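Local atomic coordinates of phytoene synthase (Enterococcus hirae, PDB entry 5IYS), a protein that probably joins two isoprenoid diphosphates head to head as a magnesium-dependent, all-helical prenyl synthase of the squalene/phytoene synthase family. Residues Y184-A196 with Q206-K218. Sequence-based numbering, arbitrary orientation.
Sequences YLTKEDMTRFGVA and QTQLVALWESLAK
In this all-helical squalene/phytoene synthase fold, the short helix 187-193 is laid against the start of the long helix 207-227, with Phe193 and Leu212 meeting at the heart of the contact. The Phe193 ring lies over the backbone of helix 207-227: Leu212 CA sits 3.8 Å from the ring centroid, 16° off the normal, a CH-pi contact. Ala211 CB reaches Phe193 CD1 at 3.5 Å, while Ser215 CB approaches Phe193 CZ obliquely. On the opposite face of the ring lies Arg192 CG, and the extended arginine chain carries its guanidinium past the ring toward Ser215. There a water accepts from Arg192 NH2 at 2.7 Å and also bonds Ser215 OG, which is held as well by Arg125 of helix 125-143.

The axes of segments 187-193 and 207-218 come within 9.3 Å, their N-to-C directions 131° apart. Gly194, with positive phi, makes a Schellman motif (Val195 N to Met190 O and Gly194 N to Thr191 O), and beyond it Val195 points toward helix 207-227. Val195 CG2 lies 3.7 Å from Leu209 CA and also touches Leu212 CD1. Leu212, its CG turned away from the backbone N (chi1 -174°), splits its two methyls: CD1 packs on the Asp189-Met190 backbone and CD2 meets Leu185 CD2 at 3.8 Å. Leu185 also spreads its two methyls along the helix, CD1 to Leu209 CD1 and CD2 to Leu216 CD2.

At the other end of the short helix Thr186 is the N-cap, its OG1 accepting from Asp189 N at 2.9 Å. The Asp189 carboxylate forms a salt bridge with Arg125, so this one arginine ties both helices to helix 125-143. The Leu185 side chain is about 11 Å from a bound magnesium ion.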
ATOM      1  N   TYR A 184      -6.776 -14.626  -2.341  1.00 27.03           N
ATOM      2  CA  TYR A 184      -5.527 -14.157  -2.949  1.00 27.90           C
ATOM      3  C   TYR A 184      -4.397 -15.186  -2.949  1.00 26.02           C
ATOM      4  O   TYR A 184      -3.445 -15.089  -3.721  1.00 27.32           O
ATOM      5  CB  TYR A 184      -5.086 -12.857  -2.254  1.00 26.30           C
ATOM      6  CG  TYR A 184      -6.027 -11.704  -2.537  1.00 26.73           C
ATOM      7  CD1 TYR A 184      -5.896 -10.942  -3.696  1.00 28.72           C
ATOM      8  CD2 TYR A 184      -7.074 -11.404  -1.663  1.00 26.60           C
ATOM      9  CE1 TYR A 184      -6.749  -9.901  -3.959  1.00 25.54           C
ATOM     10  CE2 TYR A 184      -7.934 -10.354  -1.914  1.00 32.20           C
ATOM     11  CZ  TYR A 184      -7.754  -9.598  -3.061  1.00 36.98           C
ATOM     12  OH  TYR A 184      -8.600  -8.536  -3.309  1.00 41.87           O
ATOM     13  N   LEU A 185      -4.417 -16.114  -2.004  1.00 26.16           N
ATOM     14  CA  LEU A 185      -3.429 -17.188  -2.015  1.00 28.32           C
ATOM     15  C   LEU A 185      -3.517 -17.937  -3.354  1.00 27.72           C
ATOM     16  O   LEU A 185      -4.594 -18.019  -3.941  1.00 28.32           O
ATOM     17  CB  LEU A 185      -3.696 -18.162  -0.860  1.00 28.89           C
ATOM     18  CG  LEU A 185      -3.762 -17.539   0.533  1.00 29.04           C
ATOM     19  CD1 LEU A 185      -4.139 -18.615   1.560  1.00 28.11           C
ATOM     20  CD2 LEU A 185      -2.442 -16.863   0.907  1.00 25.84           C
ATOM     21  N   THR A 186      -2.378 -18.366  -3.883  1.00 26.68           N
ATOM     22  CA  THR A 186      -2.361 -18.888  -5.234  1.00 26.86           C
ATOM     23  C   THR A 186      -2.856 -20.329  -5.288  1.00 29.90           C
ATOM     24  O   THR A 186      -2.739 -21.094  -4.323  1.00 27.93           O
ATOM     25  CB  THR A 186      -0.997 -18.739  -5.929  1.00 28.13           C
ATOM     26  OG1 THR A 186      -0.054 -19.672  -5.387  1.00 31.21           O
ATOM     27  CG2 THR A 186      -0.468 -17.313  -5.768  1.00 26.87           C
ATOM     28  N   LYS A 187      -3.519 -20.661  -6.388  1.00 31.23           N
ATOM     29  CA  LYS A 187      -3.854 -22.059  -6.637  1.00 33.62           C
ATOM     30  C   LYS A 187      -2.655 -22.994  -6.526  1.00 34.97           C
ATOM     31  O   LYS A 187      -2.712 -24.038  -5.873  1.00 37.36           O
ATOM     32  CB  LYS A 187      -4.556 -22.194  -7.977  1.00 31.02           C
ATOM     33  CG  LYS A 187      -5.956 -21.636  -7.938  1.00 32.64           C
ATOM     34  CD  LYS A 187      -6.705 -21.992  -9.215  1.00 39.77           C
ATOM     35  CE  LYS A 187      -8.043 -21.258  -9.297  1.00 41.68           C
ATOM     36  NZ  LYS A 187      -8.453 -21.125 -10.725  1.00 48.54           N
ATOM     37  N   GLU A 188      -1.524 -22.554  -7.055  1.00 36.33           N
ATOM     38  CA  GLU A 188      -0.320 -23.356  -7.010  1.00 36.08           C
ATOM     39  C   GLU A 188       0.220 -23.578  -5.602  1.00 37.82           C
ATOM     40  O   GLU A 188       0.555 -24.709  -5.233  1.00 35.03           O
ATOM     41  CB  GLU A 188       0.704 -22.782  -7.980  1.00 40.50           C
ATOM     42  CG  GLU A 188       2.125 -22.684  -7.481  1.00 45.77           C
ATOM     43  CD  GLU A 188       2.999 -21.982  -8.505  1.00 52.53           C
ATOM     44  OE1 GLU A 188       3.330 -20.790  -8.298  1.00 51.50           O
ATOM     45  OE2 GLU A 188       3.238 -22.595  -9.570  1.00 50.01           O
ATOM     46  N   ASP A 189       0.172 -22.536  -4.771  1.00 34.24           N
ATOM     47  CA  ASP A 189       0.532 -22.673  -3.367  1.00 33.79           C
ATOM     48  C   ASP A 189      -0.409 -23.584  -2.584  1.00 32.44           C
ATOM     49  O   ASP A 189       0.044 -24.425  -1.813  1.00 30.71           O
ATOM     50  CB  ASP A 189       0.660 -21.298  -2.707  1.00 31.47           C
ATOM     51  CG  ASP A 189       1.979 -20.625  -3.048  1.00 39.43           C
ATOM     52  OD1 ASP A 189       3.001 -21.346  -3.018  1.00 37.35           O
ATOM     53  OD2 ASP A 189       2.002 -19.393  -3.302  1.00 40.02           O
ATOM     54  N   MET A 190      -1.711 -23.398  -2.762  1.00 32.80           N
ATOM     55  CA  MET A 190      -2.697 -24.243  -2.097  1.00 36.23           C
ATOM     56  C   MET A 190      -2.469 -25.724  -2.401  1.00 38.32           C
ATOM     57  O   MET A 190      -2.488 -26.554  -1.488  1.00 38.09           O
ATOM     58  CB  MET A 190      -4.091 -23.865  -2.572  1.00 37.17           C
ATOM     59  CG  MET A 190      -4.298 -22.375  -2.650  1.00 40.30           C
ATOM     60  SD  MET A 190      -5.745 -21.945  -1.679  1.00 51.89           S
ATOM     61  CE  MET A 190      -4.995 -22.140  -0.066  1.00 23.60           C
ATOM     62  N   THR A 191      -2.143 -26.018  -3.658  1.00 39.27           N
ATOM     63  CA  THR A 191      -1.763 -27.370  -4.068  1.00 42.05           C
ATOM     64  C   THR A 191      -0.425 -27.836  -3.469  1.00 41.82           C
ATOM     65  O   THR A 191      -0.351 -28.929  -2.901  1.00 40.99           O
ATOM     66  CB  THR A 191      -1.772 -27.499  -5.601  1.00 43.13           C
ATOM     67  OG1 THR A 191      -3.083 -27.192  -6.096  1.00 45.00           O
ATOM     68  CG2 THR A 191      -1.373 -28.896  -6.034  1.00 43.61           C
ATOM     69  N   ARG A 192       0.600 -26.986  -3.515  1.00 39.49           N
ATOM     70  CA  ARG A 192       1.940 -27.337  -3.032  1.00 38.66           C
ATOM     71  C   ARG A 192       1.921 -27.696  -1.541  1.00 40.93           C
ATOM     72  O   ARG A 192       2.568 -28.666  -1.118  1.00 43.25           O
ATOM     73  CB  ARG A 192       2.939 -26.204  -3.344  1.00 38.69           C
ATOM     74  CG  ARG A 192       4.186 -26.140  -2.457  1.00 40.27           C
ATOM     75  CD  ARG A 192       5.119 -24.995  -2.861  1.00 49.94           C
ATOM     76  NE  ARG A 192       6.322 -24.932  -2.027  1.00 50.82           N
ATOM     77  CZ  ARG A 192       7.090 -23.854  -1.893  1.00 53.36           C
ATOM     78  NH1 ARG A 192       6.798 -22.734  -2.545  1.00 48.52           N
ATOM     79  NH2 ARG A 192       8.135 -23.887  -1.076  1.00 53.92           N
ATOM     80  N   PHE A 193       1.121 -26.966  -0.763  1.00 37.76           N
ATOM     81  CA  PHE A 193       1.129 -27.121   0.687  1.00 37.46           C
ATOM     82  C   PHE A 193      -0.038 -27.977   1.181  1.00 37.57           C
ATOM     83  O   PHE A 193      -0.177 -28.203   2.378  1.00 39.43           O
ATOM     84  CB  PHE A 193       1.166 -25.758   1.399  1.00 35.45           C
ATOM     85  CG  PHE A 193       2.464 -25.015   1.216  1.00 33.20           C
ATOM     86  CD1 PHE A 193       3.589 -25.357   1.956  1.00 37.72           C
ATOM     87  CD2 PHE A 193       2.588 -24.048   0.224  1.00 30.91           C
ATOM     88  CE1 PHE A 193       4.816 -24.712   1.751  1.00 35.30           C
ATOM     89  CE2 PHE A 193       3.798 -23.413   0.002  1.00 31.92           C
ATOM     90  CZ  PHE A 193       4.903 -23.712   0.779  1.00 33.77           C
ATOM     91  N   GLY A 194      -0.886 -28.422   0.261  1.00 37.45           N
ATOM     92  CA  GLY A 194      -2.053 -29.228   0.614  1.00 38.60           C
ATOM     93  C   GLY A 194      -3.072 -28.494   1.467  1.00 38.01           C
ATOM     94  O   GLY A 194      -3.547 -29.017   2.474  1.00 35.39           O
ATOM     95  N   VAL A 195      -3.385 -27.261   1.076  1.00 37.87           N
ATOM     96  CA  VAL A 195      -4.448 -26.491   1.713  1.00 36.72           C
ATOM     97  C   VAL A 195      -5.748 -26.648   0.942  1.00 37.90           C
ATOM     98  O   VAL A 195      -5.779 -26.485  -0.270  1.00 36.09           O
ATOM     99  CB  VAL A 195      -4.106 -24.977   1.773  1.00 35.86           C
ATOM    100  CG1 VAL A 195      -5.258 -24.205   2.421  1.00 34.11           C
ATOM    101  CG2 VAL A 195      -2.819 -24.780   2.565  1.00 31.97           C
ATOM    102  N   ALA A 196      -6.830 -26.907   1.665  1.00 41.78           N
ATOM    103  CA  ALA A 196      -8.158 -26.948   1.066  1.00 44.15           C
ATOM    104  C   ALA A 196      -8.834 -25.645   1.425  1.00 44.48           C
ATOM    105  O   ALA A 196      -8.563 -25.083   2.492  1.00 44.33           O
ATOM    106  CB  ALA A 196      -8.958 -28.126   1.625  1.00 46.53           C
ATOM    107  N   GLN A 206      -4.710 -24.361  10.099  1.00 37.08           N
ATOM    108  CA  GLN A 206      -4.205 -25.725  10.216  1.00 40.73           C
ATOM    109  C   GLN A 206      -2.753 -25.785   9.769  1.00 40.57           C
ATOM    110  O   GLN A 206      -2.216 -24.825   9.209  1.00 36.11           O
ATOM    111  CB  GLN A 206      -5.031 -26.694   9.376  1.00 39.16           C
ATOM    112  CG  GLN A 206      -6.175 -27.313  10.150  1.00 51.10           C
ATOM    113  CD  GLN A 206      -7.210 -27.911   9.225  1.00 60.46           C
ATOM    114  OE1 GLN A 206      -7.020 -29.007   8.695  1.00 65.59           O
ATOM    115  NE2 GLN A 206      -8.260 -27.148   8.942  1.00 60.74           N
ATOM    116  N   THR A 207      -2.139 -26.934  10.025  1.00 39.17           N
ATOM    117  CA  THR A 207      -0.706 -27.110   9.837  1.00 39.84           C
ATOM    118  C   THR A 207      -0.310 -26.805   8.405  1.00 37.34           C
ATOM    119  O   THR A 207       0.679 -26.112   8.190  1.00 36.75           O
ATOM    120  CB  THR A 207      -0.253 -28.538  10.234  1.00 40.43           C
ATOM    121  OG1 THR A 207      -0.390 -28.669  11.649  1.00 43.56           O
ATOM    122  CG2 THR A 207       1.211 -28.808   9.832  1.00 38.41           C
ATOM    123  N   GLN A 208      -1.083 -27.312   7.450  1.00 36.43           N
ATOM    124  CA  GLN A 208      -0.803 -27.082   6.045  1.00 35.48           C
ATOM    125  C   GLN A 208      -0.867 -25.586   5.707  1.00 32.29           C
ATOM    126  O   GLN A 208      -0.038 -25.102   4.940  1.00 29.50           O
ATOM    127  CB  GLN A 208      -1.772 -27.847   5.143  1.00 36.32           C
ATOM    128  CG  GLN A 208      -1.627 -29.369   5.185  1.00 42.43           C
ATOM    129  CD  GLN A 208      -2.208 -29.973   6.447  1.00 46.62           C
ATOM    130  OE1 GLN A 208      -2.997 -29.342   7.158  1.00 52.27           O
ATOM    131  NE2 GLN A 208      -1.793 -31.197   6.753  1.00 50.40           N
ATOM    132  N   LEU A 209      -1.886 -24.894   6.217  1.00 29.86           N
ATOM    133  CA  LEU A 209      -2.040 -23.453   5.940  1.00 30.03           C
ATOM    134  C   LEU A 209      -0.968 -22.608   6.627  1.00 28.57           C
ATOM    135  O   LEU A 209      -0.559 -21.551   6.113  1.00 26.91           O
ATOM    136  CB  LEU A 209      -3.460 -22.971   6.260  1.00 28.89           C
ATOM    137  CG  LEU A 209      -3.826 -21.505   5.996  1.00 35.96           C
ATOM    138  CD1 LEU A 209      -3.721 -21.119   4.502  1.00 27.38           C
ATOM    139  CD2 LEU A 209      -5.229 -21.238   6.516  1.00 29.72           C
ATOM    140  N   VAL A 210      -0.447 -23.090   7.752  1.00 25.23           N
ATOM    141  CA  VAL A 210       0.661 -22.394   8.397  1.00 27.63           C
ATOM    142  C   VAL A 210       1.912 -22.463   7.524  1.00 29.11           C
ATOM    143  O   VAL A 210       2.580 -21.455   7.294  1.00 29.26           O
ATOM    144  CB  VAL A 210       0.932 -22.901   9.828  1.00 27.45           C
ATOM    145  CG1 VAL A 210       2.191 -22.228  10.394  1.00 27.98           C
ATOM    146  CG2 VAL A 210      -0.272 -22.590  10.734  1.00 27.65           C
ATOM    147  N   ALA A 211       2.146 -23.634   6.934  1.00 29.78           N
ATOM    148  CA  ALA A 211       3.250 -23.825   6.003  1.00 27.80           C
ATOM    149  C   ALA A 211       3.183 -22.814   4.866  1.00 27.78           C
ATOM    150  O   ALA A 211       4.187 -22.173   4.544  1.00 26.80           O
ATOM    151  CB  ALA A 211       3.223 -25.238   5.463  1.00 29.43           C
ATOM    152  N   LEU A 212       2.019 -22.740   4.222  1.00 26.27           N
ATOM    153  CA  LEU A 212       1.794 -21.843   3.103  1.00 26.09           C
ATOM    154  C   LEU A 212       1.950 -20.379   3.525  1.00 25.56           C
ATOM    155  O   LEU A 212       2.718 -19.644   2.909  1.00 25.29           O
ATOM    156  CB  LEU A 212       0.395 -22.067   2.524  1.00 25.39           C
ATOM    157  CG  LEU A 212      -0.000 -21.323   1.243  1.00 23.71           C
ATOM    158  CD1 LEU A 212      -1.298 -21.904   0.645  1.00 26.55           C
ATOM    159  CD2 LEU A 212      -0.138 -19.824   1.481  1.00 25.11           C
ATOM    160  N   TRP A 213       1.254 -19.998   4.594  1.00 25.33           N
ATOM    161  CA  TRP A 213       1.378 -18.686   5.211  1.00 23.60           C
ATOM    162  C   TRP A 213       2.847 -18.300   5.386  1.00 24.59           C
ATOM    163  O   TRP A 213       3.302 -17.253   4.902  1.00 24.25           O
ATOM    164  CB  TRP A 213       0.636 -18.654   6.548  1.00 22.21           C
ATOM    165  CG  TRP A 213       0.368 -17.260   7.065  1.00 24.85           C
ATOM    166  CD1 TRP A 213      -0.810 -16.560   6.965  1.00 24.21           C
ATOM    167  CD2 TRP A 213       1.275 -16.415   7.786  1.00 21.13           C
ATOM    168  NE1 TRP A 213      -0.667 -15.313   7.526  1.00 27.91           N
ATOM    169  CE2 TRP A 213       0.585 -15.215   8.076  1.00 25.27           C
ATOM    170  CE3 TRP A 213       2.594 -16.562   8.234  1.00 20.24           C
ATOM    171  CZ2 TRP A 213       1.165 -14.169   8.808  1.00 19.87           C
ATOM    172  CZ3 TRP A 213       3.193 -15.505   8.903  1.00 27.08           C
ATOM    173  CH2 TRP A 213       2.479 -14.317   9.185  1.00 25.54           C
ATOM    174  N   GLU A 214       3.598 -19.164   6.044  1.00 21.63           N
ATOM    175  CA  GLU A 214       5.002 -18.890   6.300  1.00 24.68           C
ATOM    176  C   GLU A 214       5.848 -18.826   5.041  1.00 23.06           C
ATOM    177  O   GLU A 214       6.766 -18.012   4.968  1.00 24.15           O
ATOM    178  CB  GLU A 214       5.590 -19.849   7.329  1.00 23.58           C
ATOM    179  CG  GLU A 214       5.112 -19.559   8.748  1.00 27.64           C
ATOM    180  CD  GLU A 214       5.707 -18.288   9.351  1.00 30.53           C
ATOM    181  OE1 GLU A 214       6.531 -17.599   8.712  1.00 36.74           O
ATOM    182  OE2 GLU A 214       5.308 -17.926  10.467  1.00 29.54           O
ATOM    183  N   SER A 215       5.499 -19.624   4.032  1.00 23.47           N
ATOM    184  CA  SER A 215       6.195 -19.524   2.766  1.00 25.74           C
ATOM    185  C   SER A 215       6.030 -18.118   2.178  1.00 24.83           C
ATOM    186  O   SER A 215       6.961 -17.562   1.589  1.00 25.00           O
ATOM    187  CB  SER A 215       5.637 -20.518   1.755  1.00 27.03           C
ATOM    188  OG  SER A 215       6.441 -20.525   0.594  1.00 27.77           O
ATOM    189  N   LEU A 216       4.785 -17.664   2.129  1.00 23.70           N
ATOM    190  CA  LEU A 216       4.502 -16.338   1.564  1.00 22.84           C
ATOM    191  C   LEU A 216       5.057 -15.228   2.463  1.00 23.28           C
ATOM    192  O   LEU A 216       5.539 -14.212   1.964  1.00 22.01           O
ATOM    193  CB  LEU A 216       2.988 -16.174   1.372  1.00 21.48           C
ATOM    194  CG  LEU A 216       2.497 -15.086   0.417  1.00 24.53           C
ATOM    195  CD1 LEU A 216       3.076 -15.366  -0.974  1.00 33.36           C
ATOM    196  CD2 LEU A 216       0.972 -15.032   0.356  1.00 30.20           C
ATOM    197  N   ALA A 217       5.048 -15.432   3.780  1.00 21.86           N
ATOM    198  CA  ALA A 217       5.592 -14.433   4.697  1.00 23.70           C
ATOM    199  C   ALA A 217       7.096 -14.262   4.514  1.00 24.46           C
ATOM    200  O   ALA A 217       7.621 -13.142   4.462  1.00 22.37           O
ATOM    201  CB  ALA A 217       5.237 -14.765   6.146  1.00 23.31           C
ATOM    202  N   LYS A 218       7.769 -15.384   4.306  1.00 22.92           N
ATOM    203  CA  LYS A 218       9.194 -15.356   4.010  1.00 24.52           C
ATOM    204  C   LYS A 218       9.449 -14.561   2.731  1.00 23.93           C
ATOM    205  O   LYS A 218      10.322 -13.714   2.725  1.00 22.83           O
ATOM    206  CB  LYS A 218       9.744 -16.777   3.878  1.00 27.91           C
ATOM    207  CG  LYS A 218      11.181 -16.842   3.360  1.00 33.43           C
ATOM    208  CD  LYS A 218      11.271 -17.900   2.257  1.00 51.48           C
ATOM    209  CE  LYS A 218      12.680 -18.462   2.091  1.00 55.63           C
ATOM    210  NZ  LYS A 218      13.327 -17.983   0.833  1.00 60.91           N
TER
HETATM  211  O   HOH W   1       9.315 -22.086   0.602  1.00 45.11           O